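PDB 3K5I: phosphoribosyl-aminoimidazole carboxylase from Aspergillus clavatus, which probably carboxylates 5-aminoimidazole ribonucleotide at its amino group with ATP and bicarbonate, as an ATP-grasp N5-carboxyaminoimidazole ribonucleotide synthetase of purine biosynthesis. Local coordinates for residues 341-344 / 345-349; 384-387 / 388-392; 38-41 / 42-46; 57-60 / 61-64. All coordinates share one frame; numbering follows the deposited sequence. Where two conformers were deposited one is given.

Contact 1: 341-344 / 345-349; sequences APDT and HLQAA
The imidazole of His345 turns back over the chain just before it, its CE1 lying 2.9 Å from Pro342 O, which meets the ring at an edge and close to its plane. This is the first turn of helix 344-352 in the C-terminal domain, entered from the loop that follows strand 331-337. CG of His345 sits between the backbone N and the carbonyl carbon (chi1 61°), and that choice folds the ring toward the loop rather than out along the helix. Asp343 O stands over one face of the ring and also takes the N-H of Leu346, in a bond modelled so short that its length is doubtful. Two weak bonds follow, both to Thr344 O: Gln347 N at 2.9 Å, bent to 126°, and Ala348 N at 3.4 Å. On the flank of the turn the side chains of Asp343 and Gln347 approach without bonding. His345 also packs on Ala368, while Thr344 and Gln347 meet Ile401. Leu346 belongs to the dimer interface, with its carbonyl oxygen bonded to Trp22 of the second subunit. Within the turn, Leu346 CG lies 3.6 Å above the plane of the His345 ring, offset toward the rim.

Contact 2: 384-387 / 388-392; sequences MHEA and ETHIQ
Glu386 and His390, one helical turn apart, run side by side and point the same way, with a water between their ends. That water lies 2.7 Å from His390 NE2 and very close to Glu386 OE2, so close that the second distance is less certain. The carboxylate stands nearly upright to the imidazole, with 83° between their planes. Glu386 reaches the water because its CG is trans to the backbone N (chi1 -159°) and the chain stays extended beyond it; His390 has the other common setting, chi1 -78°, which lays one ring face over Glu386 O, 3.4 Å from the plane and offset toward the rim. Gln323 of the second subunit packs on both residues. All of this lies on the first turns of helix 384-399, whose buried side, Ala387 and Ile391, rests on Ile332 of strand 331-337 in the C-terminal domain. Thr383 OG1, just ahead of the helix, is hydrogen-bonded to Glu386 N. On another flank Glu388 extends back across Met384 at about a right angle, its OE1 3.5 Å from Met384 CG. The same oxygen forms a salt bridge with Arg244, which also touches Met384, so the acid is held at its outer end. Thr389 turns its hydroxyl back onto the helix backbone: OG1 donates to His385 O at 3.2 Å from above the carbonyl plane. Because Thr389 N binds the same oxygen at 2.9 Å, His385 O is gripped twice.

Contact 3: 38-41 / 42-46; sequences MLVE and SANRL
Val40 and Asn44 carry the side-chain contact, slanting across each other one turn apart so that Val40 CG1 lies 3.5 Å from Asn44 OD1. With CG1 trans to the backbone N (chi1 -167°), the valine sends that methyl along the helix toward the amide. Asn44 comes back to meet it, and its CG also settles 3.2 Å from Val40 O, the oxygen that accepts Asn44 N at 2.9 Å. The amide is held at its other end as well, since ND2 donates to Ile63 O. Helix 34-46 is the crossover of the beta-alpha-beta unit formed with strands 26-30 and 49-54, in the preATP-grasp domain. Its regular bonds continue on each side, from Ser42 N to Met38 O and from Arg45 N to Glu41 O. Ser42 points its hydroxyl off in a different direction, where OG bonds to Asp309, and Leu39 and Met38 pack against helix 307-315. Glu41 and Arg45 face the dimer partner and exchange salt bridges across the interface, not with each other: Glu41 OE1 pairs with Arg45 NH2 of the second subunit, and the reverse. Within the chain Arg45 CG passes 3.3 Å from Glu41 O.

Contact 4: 57-60 / 61-64; sequences NSPA and KQIS
Gln62 reaches back with its side-chain amide to hold Asn57 O, NE2 lying 2.7 Å away with an N-H...O angle of 159°. The acceptor is in the plane of the glutamine amide, although the donor is tilted 35° from the carbonyl plane. An extended chain beyond CG brings NE2 there, and on the way CG of Gln62 passes 3.0 Å from Ser58 O. That oxygen is also the target of the glutamine's own backbone: Gln62 N binds it at 3.0 Å, nearly straight, and Lys61 N adds a weak bond. The side chains of Asn57 and Gln62 cross at a slant, though their amide planes are nearly parallel (14°), and Asn57 ND2 lies 3.8 Å from Gln62 CG. These turns belong to the loop between strands 49-54 and 70-71 of the preATP-grasp domain, beside the glycine-rich strand-turn-helix that is consistent with a Rossmann-type fold. Lys61 runs past Ser58, its CG 3.6 Å from Ser58 OG, and its NZ is bonded to Ala55 O. Gly32 of the glycine-rich turn positions the serine, accepting from Ser58 OG, and Gly32 and Ala60 are joined through their backbones. Farther out, Arg37 NH1 donates to Pro59 O, and Gln62 bonds through its backbone to the second subunit.

Overall arrangement
Contacts 3 and 4 form one neighbourhood of the preATP-grasp domain, their centres 12 Å apart. Besides the asparagine bond between them, they meet where Glu41 CG packs on Ile63 CD1 at 3.7 Å and where Val40 CG2 packs on Ala60 CB at 3.8 Å. Contacts 1 and 2 belong to the C-terminal domain, with centres 22 Å apart and no touch between them. Bound AIR is about 7 Å from the side chains of Met38 in contact 3 and Pro59 in contact 4, and about 11 Å from that of His345 in contact 1, so contacts 3 and 4 lie near the AIR pocket and contact 1 farther off. All four also reach the second subunit.

Contact 1: 341-344 / 345-349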
ATOM      1  N   ALA A 341      15.156  16.895  18.104  1.00 36.71           N
ATOM      2  CA  ALA A 341      16.165  16.722  17.047  1.00 35.47           C
ATOM      3  C   ALA A 341      15.584  16.459  15.666  1.00 65.90           C
ATOM      4  O   ALA A 341      14.448  16.062  15.474  1.00 48.37           O
ATOM      5  CB  ALA A 341      17.098  15.569  17.388  1.00 94.11           C
ATOM      6  N   PRO A 342      16.366  16.647  14.625  1.00 50.03           N
ATOM      7  CA  PRO A 342      15.741  16.373  13.348  1.00 99.75           C
ATOM      8  C   PRO A 342      15.937  14.918  12.881  1.00 41.04           C
ATOM      9  O   PRO A 342      15.474  14.574  11.789  1.00 99.75           O
ATOM     10  CB  PRO A 342      16.324  17.447  12.420  1.00 99.75           C
ATOM     11  CG  PRO A 342      17.598  17.908  13.080  1.00 40.85           C
ATOM     12  CD  PRO A 342      17.412  17.680  14.560  1.00 30.03           C
ATOM     13  N   ASP A 343      16.586  14.056  13.675  1.00 34.13           N
ATOM     14  CA  ASP A 343      16.852  12.647  13.292  1.00 49.90           C
ATOM     15  C   ASP A 343      15.835  11.729  13.938  1.00 40.97           C
ATOM     16  O   ASP A 343      15.536  10.622  13.481  1.00 31.32           O
ATOM     17  CB  ASP A 343      18.234  12.206  13.809  1.00 99.75           C
ATOM     18  CG  ASP A 343      18.289  12.032  15.351  1.00 99.75           C
ATOM     19  OD1 ASP A 343      17.982  12.978  16.117  1.00 99.75           O
ATOM     20  OD2 ASP A 343      18.668  10.939  15.838  1.00 99.75           O
ATOM     21  N   THR A 344      15.364  12.290  15.045  1.00 57.96           N
ATOM     22  CA  THR A 344      14.392  11.769  15.986  1.00 99.75           C
ATOM     23  C   THR A 344      13.281  11.032  15.249  1.00 47.65           C
ATOM     24  O   THR A 344      13.100   9.831  15.422  1.00 30.34           O
ATOM     25  CB  THR A 344      13.955  12.933  16.913  1.00 99.75           C
ATOM     26  OG1 THR A 344      15.128  13.589  17.421  1.00 73.61           O
ATOM     27  CG2 THR A 344      13.068  12.469  18.062  1.00 99.75           C
ATOM     28  N   HIS A 345      12.518  11.674  14.380  1.00 42.47           N
ATOM     29  CA  HIS A 345      11.550  10.786  13.745  1.00 34.52           C
ATOM     30  C   HIS A 345      12.174   9.483  13.202  1.00 23.56           C
ATOM     31  O   HIS A 345      11.449   8.474  13.070  1.00 31.53           O
ATOM     32  CB  HIS A 345      10.782  11.515  12.599  1.00 20.77           C
ATOM     33  CG  HIS A 345      11.663  12.001  11.497  1.00 52.54           C
ATOM     34  ND1 HIS A 345      12.560  13.031  11.680  1.00 25.66           N
ATOM     35  CD2 HIS A 345      11.786  11.610  10.203  1.00 30.04           C
ATOM     36  CE1 HIS A 345      13.205  13.248  10.544  1.00 45.35           C
ATOM     37  NE2 HIS A 345      12.747  12.409   9.632  1.00 99.75           N
ATOM     38  N   LEU A 346      13.458   9.410  12.829  1.00 17.89           N
ATOM     39  CA  LEU A 346      13.871   8.114  12.268  1.00 40.07           C
ATOM     40  C   LEU A 346      14.015   6.985  13.248  1.00 37.47           C
ATOM     41  O   LEU A 346      13.795   5.798  13.006  1.00 21.01           O
ATOM     42  CB  LEU A 346      14.999   8.186  11.266  1.00 20.32           C
ATOM     43  CG  LEU A 346      14.615   9.215  10.205  1.00  8.30           C
ATOM     44  CD1 LEU A 346      15.798   9.846   9.524  1.00 18.83           C
ATOM     45  CD2 LEU A 346      13.790   8.593   9.048  1.00 25.08           C
ATOM     46  N   GLN A 347      14.349   7.451  14.432  1.00 19.08           N
ATOM     47  CA  GLN A 347      14.502   6.537  15.526  1.00  8.77           C
ATOM     48  C   GLN A 347      13.166   5.829  15.809  1.00 25.37           C
ATOM     49  O   GLN A 347      13.114   4.632  16.086  1.00 34.13           O
ATOM     50  CB  GLN A 347      14.633   7.350  16.810  0.50  1.00           C
ATOM     51  CG  GLN A 347      15.711   8.385  16.884  0.50 99.75           C
ATOM     52  CD  GLN A 347      15.943   8.676  18.345  0.50 26.86           C
ATOM     53  OE1 GLN A 347      16.546   9.695  18.694  0.50 23.80           O
ATOM     54  NE2 GLN A 347      15.487   7.743  19.207  0.50  8.67           N
ATOM     55  N   ALA A 348      12.063   6.559  15.748  1.00 12.80           N
ATOM     56  CA  ALA A 348      10.750   5.940  15.947  1.00 17.42           C
ATOM     57  C   ALA A 348      10.422   4.919  14.854  1.00 13.62           C
ATOM     58  O   ALA A 348       9.889   3.867  15.164  1.00 20.76           O
ATOM     59  CB  ALA A 348       9.670   6.976  15.780  1.00 27.52           C
ATOM     60  N   ALA A 349      10.663   5.268  13.593  1.00 21.17           N
ATOM     61  CA  ALA A 349      10.365   4.335  12.484  1.00 13.16           C
ATOM     62  C   ALA A 349      11.190   3.073  12.630  1.00 27.15           C
ATOM     63  O   ALA A 349      10.779   1.937  12.322  1.00 23.65           O
ATOM     64  CB  ALA A 349      10.716   4.942  11.169  1.00 11.55           C
TER

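Contact 2: 384-387 / 388-392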
ATOM      1  N   MET A 384      -8.140  -5.633  20.122  1.00  4.39           N
ATOM      2  CA  MET A 384      -7.513  -4.351  20.444  1.00 10.95           C
ATOM      3  C   MET A 384      -6.439  -4.660  21.471  1.00 32.79           C
ATOM      4  O   MET A 384      -5.286  -4.213  21.409  1.00 33.65           O
ATOM      5  CB  MET A 384      -8.636  -3.512  21.100  1.00 25.10           C
ATOM      6  CG  MET A 384      -8.470  -2.005  21.104  1.00 36.47           C
ATOM      7  SD  MET A 384      -7.591  -1.193  19.693  1.00 18.81           S
ATOM      8  CE  MET A 384      -9.130  -0.445  18.928  1.00 10.83           C
ATOM      9  N   HIS A 385      -6.872  -5.454  22.440  1.00 21.44           N
ATOM     10  CA  HIS A 385      -6.003  -5.778  23.522  1.00 16.81           C
ATOM     11  C   HIS A 385      -4.654  -6.034  22.898  1.00 14.49           C
ATOM     12  O   HIS A 385      -3.654  -5.464  23.194  1.00 22.23           O
ATOM     13  CB  HIS A 385      -6.447  -7.019  24.250  0.50 16.52           C
ATOM     14  CG  HIS A 385      -5.567  -7.270  25.417  0.50  1.00           C
ATOM     15  ND1 HIS A 385      -5.505  -6.388  26.478  0.50 12.61           N
ATOM     16  CD2 HIS A 385      -4.667  -8.243  25.666  0.50  1.00           C
ATOM     17  CE1 HIS A 385      -4.622  -6.833  27.351  0.50  2.26           C
ATOM     18  NE2 HIS A 385      -4.102  -7.955  26.883  0.50 24.46           N
ATOM     19  N   GLU A 386      -4.632  -7.057  22.069  1.00 12.16           N
ATOM     20  CA  GLU A 386      -3.363  -7.479  21.493  1.00  1.00           C
ATOM     21  C   GLU A 386      -2.637  -6.418  20.648  1.00 32.03           C
ATOM     22  O   GLU A 386      -1.386  -6.359  20.657  1.00 33.41           O
ATOM     23  CB  GLU A 386      -3.710  -8.699  20.675  1.00 17.74           C
ATOM     24  CG  GLU A 386      -2.577  -9.609  20.375  1.00 52.46           C
ATOM     25  CD  GLU A 386      -2.994 -10.593  19.306  1.00 99.75           C
ATOM     26  OE1 GLU A 386      -4.201 -10.956  19.213  1.00 69.59           O
ATOM     27  OE2 GLU A 386      -2.067 -10.966  18.565  1.00 38.21           O
ATOM     28  N   ALA A 387      -3.414  -5.599  19.921  1.00 27.99           N
ATOM     29  CA  ALA A 387      -2.866  -4.504  19.092  1.00 24.42           C
ATOM     30  C   ALA A 387      -2.238  -3.518  20.089  1.00 58.30           C
ATOM     31  O   ALA A 387      -1.132  -2.995  19.872  1.00 17.03           O
ATOM     32  CB  ALA A 387      -3.981  -3.789  18.265  1.00 23.07           C
ATOM     33  N   GLU A 388      -2.952  -3.277  21.189  1.00 26.70           N
ATOM     34  CA  GLU A 388      -2.440  -2.383  22.221  1.00 26.32           C
ATOM     35  C   GLU A 388      -1.098  -2.882  22.786  1.00 21.95           C
ATOM     36  O   GLU A 388      -0.146  -2.122  23.016  1.00 26.48           O
ATOM     37  CB  GLU A 388      -3.404  -2.327  23.364  1.00 14.07           C
ATOM     38  CG  GLU A 388      -4.537  -1.335  23.202  1.00 12.32           C
ATOM     39  CD  GLU A 388      -5.668  -1.699  24.155  1.00 99.75           C
ATOM     40  OE1 GLU A 388      -6.785  -1.165  24.032  1.00 30.72           O
ATOM     41  OE2 GLU A 388      -5.450  -2.530  25.058  1.00 43.89           O
ATOM     42  N   THR A 389      -1.027  -4.184  23.011  1.00 15.29           N
ATOM     43  CA  THR A 389       0.244  -4.707  23.500  1.00 23.49           C
ATOM     44  C   THR A 389       1.395  -4.645  22.487  1.00 43.04           C
ATOM     45  O   THR A 389       2.579  -4.445  22.815  1.00 19.96           O
ATOM     46  CB  THR A 389      -0.019  -6.181  23.779  1.00 99.75           C
ATOM     47  OG1 THR A 389      -1.029  -6.312  24.792  1.00 31.97           O
ATOM     48  CG2 THR A 389       1.244  -6.838  24.218  1.00 17.31           C
ATOM     49  N   HIS A 390       1.079  -4.875  21.222  1.00 19.94           N
ATOM     50  CA  HIS A 390       2.165  -4.831  20.245  1.00  5.34           C
ATOM     51  C   HIS A 390       2.716  -3.443  20.135  1.00 21.20           C
ATOM     52  O   HIS A 390       3.909  -3.250  19.919  1.00 16.54           O
ATOM     53  CB  HIS A 390       1.619  -5.054  18.883  1.00 13.66           C
ATOM     54  CG  HIS A 390       1.316  -6.486  18.581  1.00 27.04           C
ATOM     55  ND1 HIS A 390       1.748  -7.530  19.378  1.00 34.26           N
ATOM     56  CD2 HIS A 390       0.629  -7.039  17.551  1.00 32.09           C
ATOM     57  CE1 HIS A 390       1.311  -8.665  18.859  1.00 19.01           C
ATOM     58  NE2 HIS A 390       0.647  -8.397  17.744  1.00 49.48           N
ATOM     59  N   ILE A 391       1.843  -2.451  20.255  1.00 23.22           N
ATOM     60  CA  ILE A 391       2.334  -1.084  20.132  1.00 24.00           C
ATOM     61  C   ILE A 391       2.927  -0.392  21.367  1.00 25.67           C
ATOM     62  O   ILE A 391       3.704   0.570  21.248  1.00 19.27           O
ATOM     63  CB  ILE A 391       1.266  -0.166  19.512  1.00 23.02           C
ATOM     64  CG1 ILE A 391       1.888   1.016  18.797  1.00 22.08           C
ATOM     65  CG2 ILE A 391       0.303   0.303  20.575  1.00 21.83           C
ATOM     66  CD1 ILE A 391       0.893   1.778  17.743  1.00  8.42           C
ATOM     67  N   GLN A 392       2.576  -0.834  22.563  1.00 17.42           N
ATOM     68  CA  GLN A 392       3.140  -0.109  23.724  1.00 21.54           C
ATOM     69  C   GLN A 392       4.584   0.395  23.757  1.00 17.79           C
ATOM     70  O   GLN A 392       4.892   1.578  23.986  1.00 33.72           O
ATOM     71  CB  GLN A 392       2.873  -0.833  25.039  1.00 29.36           C
ATOM     72  CG  GLN A 392       3.129   0.057  26.253  1.00 17.78           C
ATOM     73  CD  GLN A 392       2.294   1.304  26.190  1.00 36.10           C
ATOM     74  OE1 GLN A 392       1.138   1.299  26.604  1.00 55.90           O
ATOM     75  NE2 GLN A 392       2.860   2.371  25.632  1.00 49.66           N
TER
HETATM   76  O   HOH W   1      -1.346  -9.746  16.601  1.00 36.65           O

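Contact 3: 38-41 / 42-46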
ATOM      1  N   MET A  38      -0.839   9.787  -0.162  1.00  7.01           N
ATOM      2  CA  MET A  38      -1.571   8.562   0.054  1.00  1.00           C
ATOM      3  C   MET A  38      -2.601   8.503  -1.052  1.00  8.28           C
ATOM      4  O   MET A  38      -2.920   7.436  -1.604  1.00  9.68           O
ATOM      5  CB  MET A  38      -2.177   8.500   1.465  1.00  1.00           C
ATOM      6  CG  MET A  38      -1.014   8.032   2.302  1.00 12.03           C
ATOM      7  SD  MET A  38      -1.275   7.855   4.061  1.00 11.72           S
ATOM      8  CE  MET A  38      -1.439   9.433   4.491  1.00  4.87           C
ATOM      9  N   LEU A  39      -3.100   9.669  -1.427  1.00  4.73           N
ATOM     10  CA  LEU A  39      -4.058   9.634  -2.530  1.00 13.20           C
ATOM     11  C   LEU A  39      -3.411   9.042  -3.797  1.00 30.91           C
ATOM     12  O   LEU A  39      -4.030   8.205  -4.441  1.00  9.13           O
ATOM     13  CB  LEU A  39      -4.738  10.992  -2.760  1.00 39.27           C
ATOM     14  CG  LEU A  39      -6.015  10.873  -3.612  1.00 39.61           C
ATOM     15  CD1 LEU A  39      -7.306  10.318  -2.972  1.00  6.10           C
ATOM     16  CD2 LEU A  39      -6.324  12.169  -4.340  1.00  5.28           C
ATOM     17  N   VAL A  40      -2.191   9.464  -4.150  1.00 33.91           N
ATOM     18  CA  VAL A  40      -1.449   8.966  -5.321  1.00 24.26           C
ATOM     19  C   VAL A  40      -1.167   7.492  -5.124  1.00  7.55           C
ATOM     20  O   VAL A  40      -1.363   6.701  -6.041  1.00 23.11           O
ATOM     21  CB  VAL A  40      -0.134   9.757  -5.619  1.00 20.88           C
ATOM     22  CG1 VAL A  40       0.488   9.451  -7.051  1.00 10.30           C
ATOM     23  CG2 VAL A  40      -0.474  11.229  -5.593  1.00 19.29           C
ATOM     24  N   GLU A  41      -0.764   7.038  -3.952  1.00  5.00           N
ATOM     25  CA  GLU A  41      -0.645   5.593  -3.986  1.00  1.57           C
ATOM     26  C   GLU A  41      -1.942   4.984  -4.509  1.00 10.51           C
ATOM     27  O   GLU A  41      -1.967   4.077  -5.370  1.00 13.26           O
ATOM     28  CB  GLU A  41      -0.453   5.076  -2.590  1.00  3.83           C
ATOM     29  CG  GLU A  41       0.525   6.001  -1.886  1.00 17.54           C
ATOM     30  CD  GLU A  41       0.787   5.499  -0.478  1.00 17.37           C
ATOM     31  OE1 GLU A  41      -0.164   5.000   0.140  1.00 25.96           O
ATOM     32  OE2 GLU A  41       1.910   5.479   0.053  1.00 22.81           O
ATOM     33  N   SER A  42      -3.059   5.460  -3.985  1.00 21.63           N
ATOM     34  CA  SER A  42      -4.333   4.854  -4.437  1.00  7.50           C
ATOM     35  C   SER A  42      -4.552   5.086  -5.919  1.00 22.54           C
ATOM     36  O   SER A  42      -5.143   4.245  -6.558  1.00 14.93           O
ATOM     37  CB  SER A  42      -5.503   5.516  -3.703  1.00 22.57           C
ATOM     38  OG  SER A  42      -5.566   5.014  -2.382  1.00 28.96           O
ATOM     39  N   ALA A  43      -4.092   6.211  -6.464  1.00 18.75           N
ATOM     40  CA  ALA A  43      -4.322   6.515  -7.868  1.00 13.78           C
ATOM     41  C   ALA A  43      -3.585   5.577  -8.805  1.00 31.50           C
ATOM     42  O   ALA A  43      -4.096   5.091  -9.847  1.00  8.95           O
ATOM     43  CB  ALA A  43      -4.100   8.132  -8.149  1.00  7.78           C
ATOM     44  N   ASN A  44      -2.393   5.276  -8.337  1.00 17.29           N
ATOM     45  CA  ASN A  44      -1.378   4.457  -8.995  1.00 31.40           C
ATOM     46  C   ASN A  44      -1.830   3.022  -9.128  1.00 22.77           C
ATOM     47  O   ASN A  44      -1.530   2.335 -10.133  1.00 13.04           O
ATOM     48  CB  ASN A  44      -0.093   4.493  -8.151  1.00 20.98           C
ATOM     49  CG  ASN A  44       0.695   5.799  -8.307  1.00 24.96           C
ATOM     50  OD1 ASN A  44       0.415   6.632  -9.191  1.00 34.33           O
ATOM     51  ND2 ASN A  44       1.756   5.937  -7.490  1.00  6.29           N
ATOM     52  N   ARG A  45      -2.532   2.581  -8.086  1.00  6.58           N
ATOM     53  CA  ARG A  45      -3.024   1.200  -8.151  1.00  7.97           C
ATOM     54  C   ARG A  45      -4.119   1.073  -9.232  1.00 10.76           C
ATOM     55  O   ARG A  45      -4.372   0.024  -9.800  1.00  9.86           O
ATOM     56  CB  ARG A  45      -3.580   0.841  -6.791  1.00  6.50           C
ATOM     57  CG  ARG A  45      -2.498   0.800  -5.690  1.00  1.00           C
ATOM     58  CD  ARG A  45      -2.372  -0.676  -5.455  1.00 32.59           C
ATOM     59  NE  ARG A  45      -1.163  -1.025  -4.717  1.00 11.68           N
ATOM     60  CZ  ARG A  45      -1.257  -1.478  -3.468  1.00 32.57           C
ATOM     61  NH1 ARG A  45      -2.432  -1.612  -2.875  1.00 23.01           N
ATOM     62  NH2 ARG A  45      -0.178  -1.799  -2.793  1.00 16.71           N
ATOM     63  N   LEU A  46      -4.787   2.167  -9.567  1.00 13.32           N
ATOM     64  CA  LEU A  46      -5.787   2.069 -10.620  1.00 20.99           C
ATOM     65  C   LEU A  46      -5.328   2.680 -11.974  1.00 25.72           C
ATOM     66  O   LEU A  46      -6.070   2.679 -12.962  1.00 30.15           O
ATOM     67  CB  LEU A  46      -7.070   2.703 -10.103  1.00 10.83           C
ATOM     68  CG  LEU A  46      -7.757   2.067  -8.912  1.00 28.06           C
ATOM     69  CD1 LEU A  46      -8.921   3.061  -8.921  1.00 13.59           C
ATOM     70  CD2 LEU A  46      -8.128   0.568  -9.073  1.00 14.27           C
TER

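Contact 4: 57-60 / 61-64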
ATOM      1  N   ASN A  57       9.050  18.228  -6.370  1.00  8.86           N
ATOM      2  CA  ASN A  57       9.523  17.166  -5.497  1.00 16.88           C
ATOM      3  C   ASN A  57       8.767  17.015  -4.153  1.00 46.34           C
ATOM      4  O   ASN A  57       9.299  16.505  -3.149  1.00 24.92           O
ATOM      5  CB  ASN A  57      10.973  17.421  -5.201  1.00 23.82           C
ATOM      6  CG  ASN A  57      11.680  16.142  -4.875  1.00 99.75           C
ATOM      7  OD1 ASN A  57      12.311  16.040  -3.821  1.00 99.75           O
ATOM      8  ND2 ASN A  57      11.517  15.130  -5.737  1.00 48.66           N
ATOM      9  N   SER A  58       7.512  17.452  -4.112  1.00 18.14           N
ATOM     10  CA  SER A  58       6.829  17.273  -2.846  1.00 27.34           C
ATOM     11  C   SER A  58       6.474  15.787  -2.689  1.00 30.43           C
ATOM     12  O   SER A  58       6.594  15.005  -3.654  1.00 12.13           O
ATOM     13  CB  SER A  58       5.642  18.219  -2.746  1.00 24.23           C
ATOM     14  OG  SER A  58       4.657  17.797  -3.649  1.00 27.14           O
ATOM     15  N   PRO A  59       6.040  15.409  -1.480  1.00 13.82           N
ATOM     16  CA  PRO A  59       5.681  14.021  -1.165  1.00  7.90           C
ATOM     17  C   PRO A  59       4.887  13.179  -2.136  1.00  9.45           C
ATOM     18  O   PRO A  59       5.168  11.988  -2.308  1.00 28.06           O
ATOM     19  CB  PRO A  59       5.022  14.074   0.197  1.00 12.66           C
ATOM     20  CG  PRO A  59       5.840  15.226   0.823  1.00 20.19           C
ATOM     21  CD  PRO A  59       5.873  16.276  -0.302  1.00  9.35           C
ATOM     22  N   ALA A  60       3.998  13.869  -2.837  1.00 11.36           N
ATOM     23  CA  ALA A  60       3.138  13.212  -3.815  1.00  6.71           C
ATOM     24  C   ALA A  60       3.680  13.101  -5.222  1.00 34.49           C
ATOM     25  O   ALA A  60       3.428  12.152  -5.958  1.00 18.95           O
ATOM     26  CB  ALA A  60       1.636  13.713  -3.705  1.00  7.94           C
ATOM     27  N   LYS A  61       4.487  14.087  -5.559  1.00 15.09           N
ATOM     28  CA  LYS A  61       5.120  14.147  -6.866  1.00 20.03           C
ATOM     29  C   LYS A  61       6.169  13.055  -6.906  1.00  6.67           C
ATOM     30  O   LYS A  61       6.304  12.420  -7.946  1.00 18.08           O
ATOM     31  CB  LYS A  61       5.797  15.502  -7.010  1.00 13.58           C
ATOM     32  CG  LYS A  61       4.795  16.645  -7.078  1.00  6.37           C
ATOM     33  CD  LYS A  61       5.667  17.845  -7.616  1.00  7.11           C
ATOM     34  CE  LYS A  61       4.762  18.932  -8.224  1.00 49.13           C
ATOM     35  NZ  LYS A  61       4.830  20.142  -7.416  1.00 23.14           N
ATOM     36  N   GLN A  62       6.821  12.856  -5.753  1.00 27.00           N
ATOM     37  CA  GLN A  62       7.835  11.859  -5.523  1.00 10.42           C
ATOM     38  C   GLN A  62       7.506  10.449  -5.985  1.00 15.79           C
ATOM     39  O   GLN A  62       8.454   9.694  -6.330  1.00  8.86           O
ATOM     40  CB  GLN A  62       8.336  11.867  -4.097  1.00 18.81           C
ATOM     41  CG  GLN A  62       8.936  13.197  -3.726  1.00 11.55           C
ATOM     42  CD  GLN A  62       9.472  13.102  -2.308  1.00 31.74           C
ATOM     43  OE1 GLN A  62       9.813  12.028  -1.776  1.00 16.60           O
ATOM     44  NE2 GLN A  62       9.483  14.236  -1.645  1.00 22.64           N
ATOM     45  N   ILE A  63       6.210  10.146  -6.092  1.00 19.91           N
ATOM     46  CA  ILE A  63       5.740   8.799  -6.524  1.00 10.14           C
ATOM     47  C   ILE A  63       4.801   8.797  -7.723  1.00 14.17           C
ATOM     48  O   ILE A  63       3.918   7.953  -7.860  1.00 17.38           O
ATOM     49  CB  ILE A  63       5.115   7.988  -5.326  1.00  9.22           C
ATOM     50  CG1 ILE A  63       3.866   8.709  -4.749  1.00 13.46           C
ATOM     51  CG2 ILE A  63       6.127   7.935  -4.165  1.00 37.63           C
ATOM     52  CD1 ILE A  63       2.898   7.692  -4.131  1.00  9.94           C
ATOM     53  N   SER A  64       4.994   9.766  -8.599  1.00 20.41           N
ATOM     54  CA  SER A  64       4.164   9.904  -9.771  1.00 17.34           C
ATOM     55  C   SER A  64       5.088  10.580 -10.798  1.00 99.75           C
ATOM     56  O   SER A  64       5.114  11.805 -10.948  1.00 29.13           O
ATOM     57  CB  SER A  64       3.063  10.889  -9.358  1.00  6.79           C
ATOM     58  OG  SER A  64       2.290  11.341 -10.461  1.00 27.62           O
TER